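Local coordinates for protein 2-aminomuconic 6-semialdehyde dehydrogenase (Pseudomonas sp., PDB 7BZV) that oxidises 2-aminomuconic 6-semialdehyde with NAD+ in the meta-cleavage pathway of 2-aminophenol breakdown, working as a tetramer of the aldehyde dehydrogenase family, at residues 7-12 against 39-44; 226-231 against 473-478; 313-316 against 320-323. All coordinates share one frame; numbering follows the deposited sequence.

Interaction 1 of 3, residues 7-12 against 39-44; sequences NFVDGK and RDLVDA
Asn7 turns its side chain toward Leu41 in the first turn of helix 39-52, and three of its atoms, CB, CG and ND2, sit at about the same distance from one methyl: Asn7 CG is 4.1 Å from Leu41 CD2. The amide is thus touched by carbon on this side while its polar atoms work elsewhere: OD1 accepts from the backbone N of His207, and ND2 donates to the carbonyls of His35 and Val14. An asparagine suits the place because it can both accept and donate in a buried position. Phe8, next along the strand, points the other way and packs on helix 184-196, as strand alternation demands. Val9 returns to the helix side and carries most of the contact. Its two methyls divide the work: Val9 CG2 lies 3.9 Å from Leu41 CD1, whereas Val9 CG1, anti to the backbone N (chi1 172°), reaches the next turn of the helix and stands 4.3 Å from Ala44 CB. Leu41 spreads its two methyls along this side of the strand, CD1 to Val9 and CD2 to Asn7, and the small Ala44 lets the helix lie close to the valine. From Val9 to Lys12 the chain makes a type I' turn, closed by the bond from Lys12 N to Val9 O at 3.0 Å, with Gly11 suited to its positive phi; Asp10 meanwhile forms a salt bridge with Arg51, further along the same helix. Between the two segments methyls meet one another and an amide side chain, so burial of apolar surface, not directional bonding, holds strand to helix here.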
ATOM      1  N   ASN B   7       2.241 -25.404 -34.099  1.00 44.13           N
ATOM      2  CA  ASN B   7       2.599 -24.078 -33.631  1.00 47.69           C
ATOM      3  C   ASN B   7       1.475 -23.091 -33.946  1.00 56.43           C
ATOM      4  O   ASN B   7       0.630 -23.335 -34.814  1.00 46.92           O
ATOM      5  CB  ASN B   7       3.894 -23.597 -34.288  1.00 55.99           C
ATOM      6  CG  ASN B   7       5.032 -24.571 -34.127  1.00 54.65           C
ATOM      7  OD1 ASN B   7       5.735 -24.556 -33.124  1.00 54.44           O
ATOM      8  ND2 ASN B   7       5.240 -25.416 -35.139  1.00 52.36           N
ATOM      9  N   PHE B   8       1.484 -21.959 -33.235  1.00 45.13           N
ATOM     10  CA  PHE B   8       0.486 -20.904 -33.433  1.00 45.88           C
ATOM     11  C   PHE B   8       1.232 -19.574 -33.453  1.00 48.07           C
ATOM     12  O   PHE B   8       1.699 -19.101 -32.412  1.00 44.41           O
ATOM     13  CB  PHE B   8      -0.586 -20.981 -32.335  1.00 44.17           C
ATOM     14  CG  PHE B   8      -1.769 -20.084 -32.563  1.00 43.78           C
ATOM     15  CD1 PHE B   8      -2.687 -20.357 -33.556  1.00 44.32           C
ATOM     16  CD2 PHE B   8      -1.969 -18.962 -31.752  1.00 42.69           C
ATOM     17  CE1 PHE B   8      -3.775 -19.520 -33.776  1.00 51.28           C
ATOM     18  CE2 PHE B   8      -3.046 -18.113 -31.962  1.00 46.39           C
ATOM     19  CZ  PHE B   8      -3.956 -18.395 -32.968  1.00 48.75           C
ATOM     20  N   VAL B   9       1.373 -18.968 -34.632  1.00 44.50           N
ATOM     21  CA  VAL B   9       2.175 -17.756 -34.784  1.00 56.65           C
ATOM     22  C   VAL B   9       1.352 -16.741 -35.552  1.00 54.83           C
ATOM     23  O   VAL B   9       0.884 -17.026 -36.664  1.00 47.95           O
ATOM     24  CB  VAL B   9       3.515 -18.026 -35.496  1.00 54.54           C
ATOM     25  CG1 VAL B   9       4.230 -16.714 -35.822  1.00 50.39           C
ATOM     26  CG2 VAL B   9       4.412 -18.924 -34.621  1.00 45.46           C
ATOM     27  N   ASP B  10       1.180 -15.560 -34.964  1.00 41.40           N
ATOM     28  CA  ASP B  10       0.495 -14.445 -35.613  1.00 55.50           C
ATOM     29  C   ASP B  10      -0.870 -14.878 -36.137  1.00 53.59           C
ATOM     30  O   ASP B  10      -1.250 -14.576 -37.269  1.00 46.06           O
ATOM     31  CB  ASP B  10       1.345 -13.869 -36.752  1.00 65.73           C
ATOM     32  CG  ASP B  10       1.023 -12.409 -37.050  1.00 58.95           C
ATOM     33  OD1 ASP B  10       0.342 -11.741 -36.232  1.00 48.01           O
ATOM     34  OD2 ASP B  10       1.471 -11.921 -38.107  1.00 54.25           O
ATOM     35  N   GLY B  11      -1.596 -15.633 -35.317  1.00 42.18           N
ATOM     36  CA  GLY B  11      -2.950 -16.034 -35.613  1.00 52.51           C
ATOM     37  C   GLY B  11      -3.086 -17.220 -36.541  1.00 53.65           C
ATOM     38  O   GLY B  11      -4.219 -17.581 -36.883  1.00 52.95           O
ATOM     39  N   LYS B  12      -1.982 -17.854 -36.938  1.00 47.75           N
ATOM     40  CA  LYS B  12      -2.014 -18.943 -37.909  1.00 55.49           C
ATOM     41  C   LYS B  12      -1.372 -20.183 -37.307  1.00 56.80           C
ATOM     42  O   LYS B  12      -0.327 -20.097 -36.652  1.00 51.72           O
ATOM     43  CB  LYS B  12      -1.294 -18.546 -39.218  1.00 55.13           C
ATOM     44  CG  LYS B  12      -1.846 -17.269 -39.884  1.00 64.06           C
ATOM     45  CD  LYS B  12      -1.001 -16.816 -41.068  1.00 76.54           C
ATOM     46  CE  LYS B  12      -0.818 -15.297 -41.084  1.00 96.56           C
ATOM     47  NZ  LYS B  12       0.620 -14.883 -41.073  1.00 95.78           N
ATOM     48  N   ARG B  39      14.598 -21.646 -35.969  1.00 62.80           N
ATOM     49  CA  ARG B  39      14.983 -20.289 -35.594  1.00 56.74           C
ATOM     50  C   ARG B  39      14.133 -19.254 -36.315  1.00 55.97           C
ATOM     51  O   ARG B  39      13.800 -18.207 -35.739  1.00 49.43           O
ATOM     52  CB  ARG B  39      16.467 -20.059 -35.901  1.00 59.24           C
ATOM     53  CG  ARG B  39      17.067 -18.849 -35.201  1.00 75.91           C
ATOM     54  CD  ARG B  39      18.587 -18.839 -35.280  1.00 84.38           C
ATOM     55  NE  ARG B  39      19.186 -18.932 -33.955  1.00 87.31           N
ATOM     56  CZ  ARG B  39      19.953 -19.936 -33.554  1.00 84.44           C
ATOM     57  NH1 ARG B  39      20.234 -20.932 -34.394  1.00 83.91           N
ATOM     58  NH2 ARG B  39      20.448 -19.946 -32.315  1.00 61.60           N
ATOM     59  N   ASP B  40      13.760 -19.542 -37.565  1.00 62.15           N
ATOM     60  CA  ASP B  40      13.032 -18.581 -38.389  1.00 71.55           C
ATOM     61  C   ASP B  40      11.649 -18.303 -37.823  1.00 51.27           C
ATOM     62  O   ASP B  40      11.197 -17.151 -37.790  1.00 46.31           O
ATOM     63  CB  ASP B  40      12.886 -19.107 -39.821  1.00 80.86           C
ATOM     64  CG  ASP B  40      14.105 -18.859 -40.671  1.00 83.57           C
ATOM     65  OD1 ASP B  40      15.023 -18.147 -40.215  1.00 63.67           O
ATOM     66  OD2 ASP B  40      14.138 -19.382 -41.807  1.00 98.73           O
ATOM     67  N   LEU B  41      10.943 -19.361 -37.424  1.00 44.10           N
ATOM     68  CA  LEU B  41       9.577 -19.194 -36.949  1.00 52.23           C
ATOM     69  C   LEU B  41       9.561 -18.462 -35.615  1.00 42.42           C
ATOM     70  O   LEU B  41       8.694 -17.617 -35.369  1.00 50.28           O
ATOM     71  CB  LEU B  41       8.897 -20.557 -36.842  1.00 47.82           C
ATOM     72  CG  LEU B  41       7.376 -20.473 -36.648  1.00 51.24           C
ATOM     73  CD1 LEU B  41       6.710 -19.572 -37.664  1.00 47.98           C
ATOM     74  CD2 LEU B  41       6.732 -21.863 -36.679  1.00 48.34           C
ATOM     75  N   VAL B  42      10.524 -18.762 -34.746  1.00 40.82           N
ATOM     76  CA  VAL B  42      10.635 -18.029 -33.493  1.00 43.42           C
ATOM     77  C   VAL B  42      10.861 -16.550 -33.777  1.00 46.59           C
ATOM     78  O   VAL B  42      10.240 -15.674 -33.163  1.00 40.37           O
ATOM     79  CB  VAL B  42      11.757 -18.616 -32.624  1.00 52.62           C
ATOM     80  CG1 VAL B  42      12.060 -17.681 -31.454  1.00 66.10           C
ATOM     81  CG2 VAL B  42      11.359 -20.005 -32.133  1.00 40.12           C
ATOM     82  N   ASP B  43      11.767 -16.248 -34.707  1.00 48.94           N
ATOM     83  CA  ASP B  43      11.908 -14.881 -35.179  1.00 52.99           C
ATOM     84  C   ASP B  43      10.564 -14.336 -35.641  1.00 46.77           C
ATOM     85  O   ASP B  43      10.195 -13.207 -35.303  1.00 46.01           O
ATOM     86  CB  ASP B  43      12.931 -14.831 -36.316  1.00 78.30           C
ATOM     87  CG  ASP B  43      13.857 -13.634 -36.221  1.00104.73           C
ATOM     88  OD1 ASP B  43      13.358 -12.490 -36.267  1.00 96.66           O
ATOM     89  OD2 ASP B  43      15.086 -13.839 -36.104  1.00127.55           O
ATOM     90  N   ALA B  44       9.815 -15.126 -36.426  1.00 35.41           N
ATOM     91  CA  ALA B  44       8.497 -14.678 -36.880  1.00 40.88           C
ATOM     92  C   ALA B  44       7.579 -14.401 -35.698  1.00 48.34           C
ATOM     93  O   ALA B  44       6.860 -13.390 -35.676  1.00 40.21           O
ATOM     94  CB  ALA B  44       7.882 -15.722 -37.812  1.00 41.48           C
TER

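Interaction 2 of 3, residues 226-231 against 473-478; sequences AITFTG and NFYSEL
The Phe474 ring meets strand 226-230 obliquely, its CZ lying 4.3 Å from Ala226 CB and equally near Ile227 O. Its edge is also turned to its own neighbour: Phe474 CD2 stands 3.5 Å above the centre of one face of the Tyr475 ring, while Tyr475 CD2 lies in the plane of the phenylalanine at its edge. The two successive aromatics, at the point where helix 468-474 ends, therefore reach the strand as a packed pair. Beyond them, Pro166 and Ala167 of helix 156-169 also touch the tyrosine. With CG anti to its carbonyl carbon (chi1 -66°), Tyr475 carries its hydroxyl up to Thr228, whose side chain it crosses at roughly a right angle. Thr228 OG1 and Tyr475 OH are 3.0 Å apart and hydrogen bonded, and either may be the donor. Threonine fits here because its beta-branched form suits a strand while its hydroxyl serves a buried polar partner; the small Ala226 leaves room for the phenylalanine. Strand 226-230 runs parallel to its neighbours 134-150 and 250-253, in what is probably the Rossmann-like, NAD-binding part of the aldehyde dehydrogenase fold. Both hydroxyls have a further partner, Lys163 NZ for Thr228 OG1 and Glu466 OE1 for Tyr475 OH. The resulting series Lys163, Thr228, Tyr475, Glu466 gives each buried hydroxyl a second hydrogen bond and fixes where the tyrosine points.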
ATOM      1  N   ALA B 226      11.838  -9.855 -22.229  1.00 42.88           N
ATOM      2  CA  ALA B 226      12.026 -10.447 -20.917  1.00 39.58           C
ATOM      3  C   ALA B 226      11.922 -11.941 -21.120  1.00 36.81           C
ATOM      4  O   ALA B 226      11.361 -12.409 -22.120  1.00 35.21           O
ATOM      5  CB  ALA B 226      10.991  -9.944 -19.902  1.00 40.33           C
ATOM      6  N   ILE B 227      12.510 -12.689 -20.193  1.00 38.56           N
ATOM      7  CA  ILE B 227      12.494 -14.146 -20.263  1.00 37.64           C
ATOM      8  C   ILE B 227      12.071 -14.657 -18.906  1.00 38.84           C
ATOM      9  O   ILE B 227      12.681 -14.304 -17.890  1.00 32.95           O
ATOM     10  CB  ILE B 227      13.845 -14.775 -20.644  1.00 49.49           C
ATOM     11  CG1 ILE B 227      14.395 -14.204 -21.945  1.00 59.21           C
ATOM     12  CG2 ILE B 227      13.689 -16.290 -20.786  1.00 64.62           C
ATOM     13  CD1 ILE B 227      15.919 -14.294 -22.037  1.00 81.75           C
ATOM     14  N   THR B 228      11.024 -15.464 -18.887  1.00 36.89           N
ATOM     15  CA  THR B 228      10.553 -16.109 -17.679  1.00 40.92           C
ATOM     16  C   THR B 228      10.772 -17.604 -17.855  1.00 43.41           C
ATOM     17  O   THR B 228      10.485 -18.157 -18.922  1.00 52.10           O
ATOM     18  CB  THR B 228       9.075 -15.789 -17.407  1.00 56.02           C
ATOM     19  OG1 THR B 228       8.784 -16.060 -16.019  1.00 51.77           O
ATOM     20  CG2 THR B 228       8.173 -16.597 -18.338  1.00 51.34           C
ATOM     21  N   PHE B 229      11.272 -18.260 -16.812  1.00 40.48           N
ATOM     22  CA  PHE B 229      11.650 -19.665 -16.934  1.00 47.16           C
ATOM     23  C   PHE B 229      11.468 -20.361 -15.593  1.00 56.22           C
ATOM     24  O   PHE B 229      11.853 -19.822 -14.549  1.00 35.82           O
ATOM     25  CB  PHE B 229      13.103 -19.818 -17.410  1.00 60.02           C
ATOM     26  CG  PHE B 229      13.642 -21.226 -17.285  1.00 67.47           C
ATOM     27  CD1 PHE B 229      13.345 -22.182 -18.239  1.00 76.13           C
ATOM     28  CD2 PHE B 229      14.439 -21.592 -16.204  1.00 47.77           C
ATOM     29  CE1 PHE B 229      13.831 -23.469 -18.120  1.00 80.68           C
ATOM     30  CE2 PHE B 229      14.936 -22.879 -16.087  1.00 46.33           C
ATOM     31  CZ  PHE B 229      14.631 -23.819 -17.039  1.00 56.72           C
ATOM     32  N   THR B 230      10.853 -21.544 -15.634  1.00 54.26           N
ATOM     33  CA  THR B 230      10.751 -22.439 -14.484  1.00 50.14           C
ATOM     34  C   THR B 230      11.369 -23.772 -14.876  1.00 49.36           C
ATOM     35  O   THR B 230      11.054 -24.318 -15.941  1.00 36.36           O
ATOM     36  CB  THR B 230       9.301 -22.652 -14.016  1.00 36.88           C
ATOM     37  OG1 THR B 230       8.693 -21.379 -13.748  1.00 38.24           O
ATOM     38  CG2 THR B 230       9.236 -23.554 -12.689  1.00 30.88           C
ATOM     39  N   GLY B 231      12.264 -24.274 -14.043  1.00 43.60           N
ATOM     40  CA  GLY B 231      12.862 -25.570 -14.314  1.00 44.65           C
ATOM     41  C   GLY B 231      14.226 -25.716 -13.642  1.00 43.23           C
ATOM     42  O   GLY B 231      14.460 -25.187 -12.559  1.00 40.10           O
ATOM     43  N   ASN B 473       4.706  -5.956 -11.577  1.00 33.69           N
ATOM     44  CA  ASN B 473       5.863  -5.093 -11.735  1.00 31.08           C
ATOM     45  C   ASN B 473       6.957  -5.791 -12.508  1.00 32.38           C
ATOM     46  O   ASN B 473       7.757  -5.129 -13.177  1.00 38.15           O
ATOM     47  CB  ASN B 473       6.357  -4.606 -10.376  1.00 37.43           C
ATOM     48  CG  ASN B 473       5.426  -3.552  -9.787  1.00 43.67           C
ATOM     49  OD1 ASN B 473       4.553  -3.015 -10.476  1.00 53.64           O
ATOM     50  ND2 ASN B 473       5.624  -3.234  -8.520  1.00 65.32           N
ATOM     51  N   PHE B 474       7.022  -7.119 -12.465  1.00 28.80           N
ATOM     52  CA  PHE B 474       8.078  -7.710 -13.263  1.00 36.49           C
ATOM     53  C   PHE B 474       7.782  -7.620 -14.757  1.00 39.55           C
ATOM     54  O   PHE B 474       8.694  -7.374 -15.542  1.00 33.72           O
ATOM     55  CB  PHE B 474       8.329  -9.165 -12.950  1.00 26.05           C
ATOM     56  CG  PHE B 474       9.306  -9.804 -13.929  1.00 45.00           C
ATOM     57  CD1 PHE B 474      10.679  -9.538 -13.843  1.00 41.40           C
ATOM     58  CD2 PHE B 474       8.860 -10.634 -14.950  1.00 54.74           C
ATOM     59  CE1 PHE B 474      11.576 -10.122 -14.744  1.00 31.60           C
ATOM     60  CE2 PHE B 474       9.752 -11.211 -15.864  1.00 58.67           C
ATOM     61  CZ  PHE B 474      11.107 -10.966 -15.760  1.00 35.31           C
ATOM     62  N   TYR B 475       6.550  -7.945 -15.172  1.00 24.46           N
ATOM     63  CA  TYR B 475       6.167  -7.991 -16.586  1.00 31.67           C
ATOM     64  C   TYR B 475       5.812  -6.617 -17.169  1.00 30.31           C
ATOM     65  O   TYR B 475       5.215  -6.528 -18.259  1.00 29.93           O
ATOM     66  CB  TYR B 475       4.993  -8.950 -16.719  1.00 35.51           C
ATOM     67  CG  TYR B 475       5.357 -10.390 -16.401  1.00 28.39           C
ATOM     68  CD1 TYR B 475       6.069 -11.146 -17.307  1.00 26.26           C
ATOM     69  CD2 TYR B 475       4.980 -10.983 -15.223  1.00 30.01           C
ATOM     70  CE1 TYR B 475       6.393 -12.434 -17.071  1.00 31.33           C
ATOM     71  CE2 TYR B 475       5.309 -12.301 -14.966  1.00 23.02           C
ATOM     72  CZ  TYR B 475       6.010 -12.997 -15.882  1.00 30.25           C
ATOM     73  OH  TYR B 475       6.345 -14.285 -15.640  1.00 34.32           O
ATOM     74  N   SER B 476       6.081  -5.555 -16.420  1.00 29.18           N
ATOM     75  CA  SER B 476       5.806  -4.183 -16.794  1.00 30.60           C
ATOM     76  C   SER B 476       7.130  -3.423 -16.868  1.00 33.49           C
ATOM     77  O   SER B 476       8.061  -3.685 -16.098  1.00 29.59           O
ATOM     78  CB  SER B 476       4.931  -3.487 -15.767  1.00 34.83           C
ATOM     79  OG  SER B 476       3.556  -3.805 -15.907  1.00 39.77           O
ATOM     80  N   GLU B 477       7.185  -2.450 -17.764  1.00 29.10           N
ATOM     81  CA  GLU B 477       8.179  -1.384 -17.699  1.00 31.61           C
ATOM     82  C   GLU B 477       7.617  -0.241 -16.857  1.00 26.16           C
ATOM     83  O   GLU B 477       6.555   0.297 -17.183  1.00 32.38           O
ATOM     84  CB  GLU B 477       8.521  -0.876 -19.102  1.00 38.28           C
ATOM     85  CG  GLU B 477       9.826  -0.127 -19.156  1.00 58.66           C
ATOM     86  CD  GLU B 477      10.999  -1.063 -19.032  1.00 53.06           C
ATOM     87  OE1 GLU B 477      11.707  -0.987 -18.008  1.00 33.72           O
ATOM     88  OE2 GLU B 477      11.209  -1.890 -19.944  1.00 43.80           O
ATOM     89  N   LEU B 478       8.323   0.160 -15.801  1.00 22.07           N
ATOM     90  CA  LEU B 478       7.845   1.268 -14.965  1.00 22.86           C
ATOM     91  C   LEU B 478       8.527   2.562 -15.406  1.00 24.31           C
ATOM     92  O   LEU B 478       9.753   2.614 -15.494  1.00 23.82           O
ATOM     93  CB  LEU B 478       8.119   1.026 -13.485  1.00 31.96           C
ATOM     94  CG  LEU B 478       6.959   0.336 -12.754  1.00 53.95           C
ATOM     95  CD1 LEU B 478       6.498  -0.936 -13.432  1.00 84.51           C
ATOM     96  CD2 LEU B 478       7.379   0.056 -11.311  1.00 58.32           C
TER

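Interaction 3 of 3, residues 313-316 against 320-323; sequences ALKV and HETD
One ammonium group grips two carboxylates that stand only two residues apart: Lys315 NZ is 2.7 Å from Glu321 OE1 and 2.9 Å from Asp323 OD1, each a hydrogen-bonded salt bridge. The approaches differ. The glutamate oxygen is met nearly along its C-O axis, whereas the aspartate oxygen is met from above the carboxylate plane, 42° out of it. Glu321 crosses the lysine at about a right angle, its chain extended beyond CG so that OE1 reaches the nitrogen. Asp323 is too short for that and instead has CG between its backbone N and carbonyl carbon (chi1 55°), a turn that brings OD1 up beside the lysine chain. Lysine is well chosen because its aliphatic part can pass by the Asp323 carbonyl oxygen, crossing the aspartate side chain obliquely, before the charge is delivered: Lys315 CB is 3.7 Å from the backbone Asp323 O, and Lys315 CD is 3.6 Å from the same oxygen. With CG anti to the backbone N (chi1 -180°) the chain stretches outward and bends only at its last torsion, setting NZ between the two acids. A methionine here would probably leave the neighbouring carboxylates of Glu321 and Asp323 without a shared countercharge. Nearby, the backbone of Lys315 is hydrogen bonded to Gln325 and Met326, so the chain is already doubling back at this point. What results is a surface salt-bridge network across a short irregular loop, joining the chain that leaves helix 297-312 to the part that leads toward helix 332-348.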
ATOM      1  N   ALA B 313      -0.764 -48.047   1.588  1.00 37.09           N
ATOM      2  CA  ALA B 313      -2.126 -47.785   1.142  1.00 41.12           C
ATOM      3  C   ALA B 313      -2.212 -46.808  -0.027  1.00 50.80           C
ATOM      4  O   ALA B 313      -3.318 -46.570  -0.533  1.00 44.04           O
ATOM      5  CB  ALA B 313      -2.971 -47.258   2.318  1.00 55.62           C
ATOM      6  N   LEU B 314      -1.102 -46.217  -0.457  1.00 42.77           N
ATOM      7  CA  LEU B 314      -1.162 -45.222  -1.523  1.00 32.68           C
ATOM      8  C   LEU B 314      -1.444 -45.917  -2.846  1.00 33.17           C
ATOM      9  O   LEU B 314      -0.728 -46.839  -3.239  1.00 36.95           O
ATOM     10  CB  LEU B 314       0.151 -44.435  -1.574  1.00 38.49           C
ATOM     11  CG  LEU B 314       0.129 -43.190  -2.458  1.00 35.73           C
ATOM     12  CD1 LEU B 314      -0.711 -42.092  -1.809  1.00 39.66           C
ATOM     13  CD2 LEU B 314       1.529 -42.639  -2.761  1.00 38.72           C
ATOM     14  N   LYS B 315      -2.516 -45.522  -3.514  1.00 35.50           N
ATOM     15  CA  LYS B 315      -2.940 -46.241  -4.707  1.00 35.29           C
ATOM     16  C   LYS B 315      -2.111 -45.761  -5.897  1.00 34.95           C
ATOM     17  O   LYS B 315      -2.301 -44.643  -6.395  1.00 41.60           O
ATOM     18  CB  LYS B 315      -4.436 -46.062  -4.955  1.00 45.29           C
ATOM     19  CG  LYS B 315      -4.940 -46.798  -6.199  1.00 50.06           C
ATOM     20  CD  LYS B 315      -6.453 -46.913  -6.222  1.00 53.80           C
ATOM     21  CE  LYS B 315      -6.904 -48.045  -7.140  1.00 59.38           C
ATOM     22  NZ  LYS B 315      -7.970 -47.600  -8.072  1.00 68.42           N
ATOM     23  N   VAL B 316      -1.196 -46.617  -6.342  1.00 32.73           N
ATOM     24  CA  VAL B 316      -0.378 -46.407  -7.536  1.00 36.37           C
ATOM     25  C   VAL B 316      -0.987 -47.263  -8.645  1.00 42.87           C
ATOM     26  O   VAL B 316      -0.766 -48.477  -8.706  1.00 35.42           O
ATOM     27  CB  VAL B 316       1.085 -46.791  -7.280  1.00 37.69           C
ATOM     28  CG1 VAL B 316       1.961 -46.429  -8.486  1.00 41.33           C
ATOM     29  CG2 VAL B 316       1.562 -46.135  -6.013  1.00 39.03           C
ATOM     30  N   HIS B 320      -6.639 -42.793 -14.649  1.00 44.34           N
ATOM     31  CA  HIS B 320      -8.002 -42.350 -14.895  1.00 40.47           C
ATOM     32  C   HIS B 320      -8.975 -42.800 -13.815  1.00 37.42           C
ATOM     33  O   HIS B 320     -10.103 -42.310 -13.799  1.00 41.36           O
ATOM     34  CB  HIS B 320      -8.483 -42.842 -16.255  1.00 47.32           C
ATOM     35  CG  HIS B 320      -8.494 -44.329 -16.377  1.00 49.98           C
ATOM     36  ND1 HIS B 320      -7.382 -45.045 -16.754  1.00 48.71           N
ATOM     37  CD2 HIS B 320      -9.466 -45.237 -16.124  1.00 52.91           C
ATOM     38  CE1 HIS B 320      -7.676 -46.333 -16.758  1.00 55.90           C
ATOM     39  NE2 HIS B 320      -8.932 -46.477 -16.366  1.00 47.22           N
ATOM     40  N   GLU B 321      -8.582 -43.702 -12.917  1.00 41.86           N
ATOM     41  CA  GLU B 321      -9.480 -44.132 -11.848  1.00 40.63           C
ATOM     42  C   GLU B 321      -9.526 -43.088 -10.744  1.00 39.05           C
ATOM     43  O   GLU B 321      -8.493 -42.535 -10.347  1.00 37.77           O
ATOM     44  CB  GLU B 321      -9.044 -45.481 -11.277  1.00 44.73           C
ATOM     45  CG  GLU B 321      -9.438 -46.645 -12.219  1.00 52.48           C
ATOM     46  CD  GLU B 321      -8.846 -48.000 -11.832  1.00 56.80           C
ATOM     47  OE1 GLU B 321      -8.594 -48.243 -10.635  1.00 63.81           O
ATOM     48  OE2 GLU B 321      -8.668 -48.841 -12.733  1.00 66.98           O
ATOM     49  N   THR B 322     -10.738 -42.821 -10.243  1.00 37.06           N
ATOM     50  CA  THR B 322     -10.939 -41.641  -9.424  1.00 41.93           C
ATOM     51  C   THR B 322     -10.190 -41.714  -8.108  1.00 46.01           C
ATOM     52  O   THR B 322      -9.976 -40.673  -7.485  1.00 40.65           O
ATOM     53  CB  THR B 322     -12.425 -41.405  -9.118  1.00 57.89           C
ATOM     54  OG1 THR B 322     -12.944 -42.544  -8.419  1.00 60.70           O
ATOM     55  CG2 THR B 322     -13.231 -41.139 -10.378  1.00 48.65           C
ATOM     56  N   ASP B 323      -9.809 -42.902  -7.637  1.00 43.15           N
ATOM     57  CA  ASP B 323      -9.099 -42.944  -6.366  1.00 44.84           C
ATOM     58  C   ASP B 323      -7.615 -43.267  -6.511  1.00 37.59           C
ATOM     59  O   ASP B 323      -6.919 -43.381  -5.498  1.00 41.00           O
ATOM     60  CB  ASP B 323      -9.777 -43.917  -5.409  1.00 50.95           C
ATOM     61  CG  ASP B 323      -9.922 -45.281  -5.984  1.00 48.66           C
ATOM     62  OD1 ASP B 323      -9.730 -45.437  -7.205  1.00 54.68           O
ATOM     63  OD2 ASP B 323     -10.249 -46.195  -5.207  1.00 60.60           O
TER

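From the N terminus, interaction 1 comes first: it closes a loop of 26 residues, rich in strand, and sets strand 3-9 of the N-terminal sheet against helix 39-52. Interaction 2 opens later and spans 241 residues, bringing strand 226-230 together with the end of helix 468-474, just before strand 476-485 near the C terminus. Inside that long loop nests interaction 3, which closes over only three residues within the loop that joins helix 297-312 to helix 332-348. Interaction 1 is in series with both and none cross. In space they stay apart, the nearest atoms of interactions 1 and 2 being about 10 Å from each other, while interactions 2 and 3 lie on opposite sides of the chain's centre.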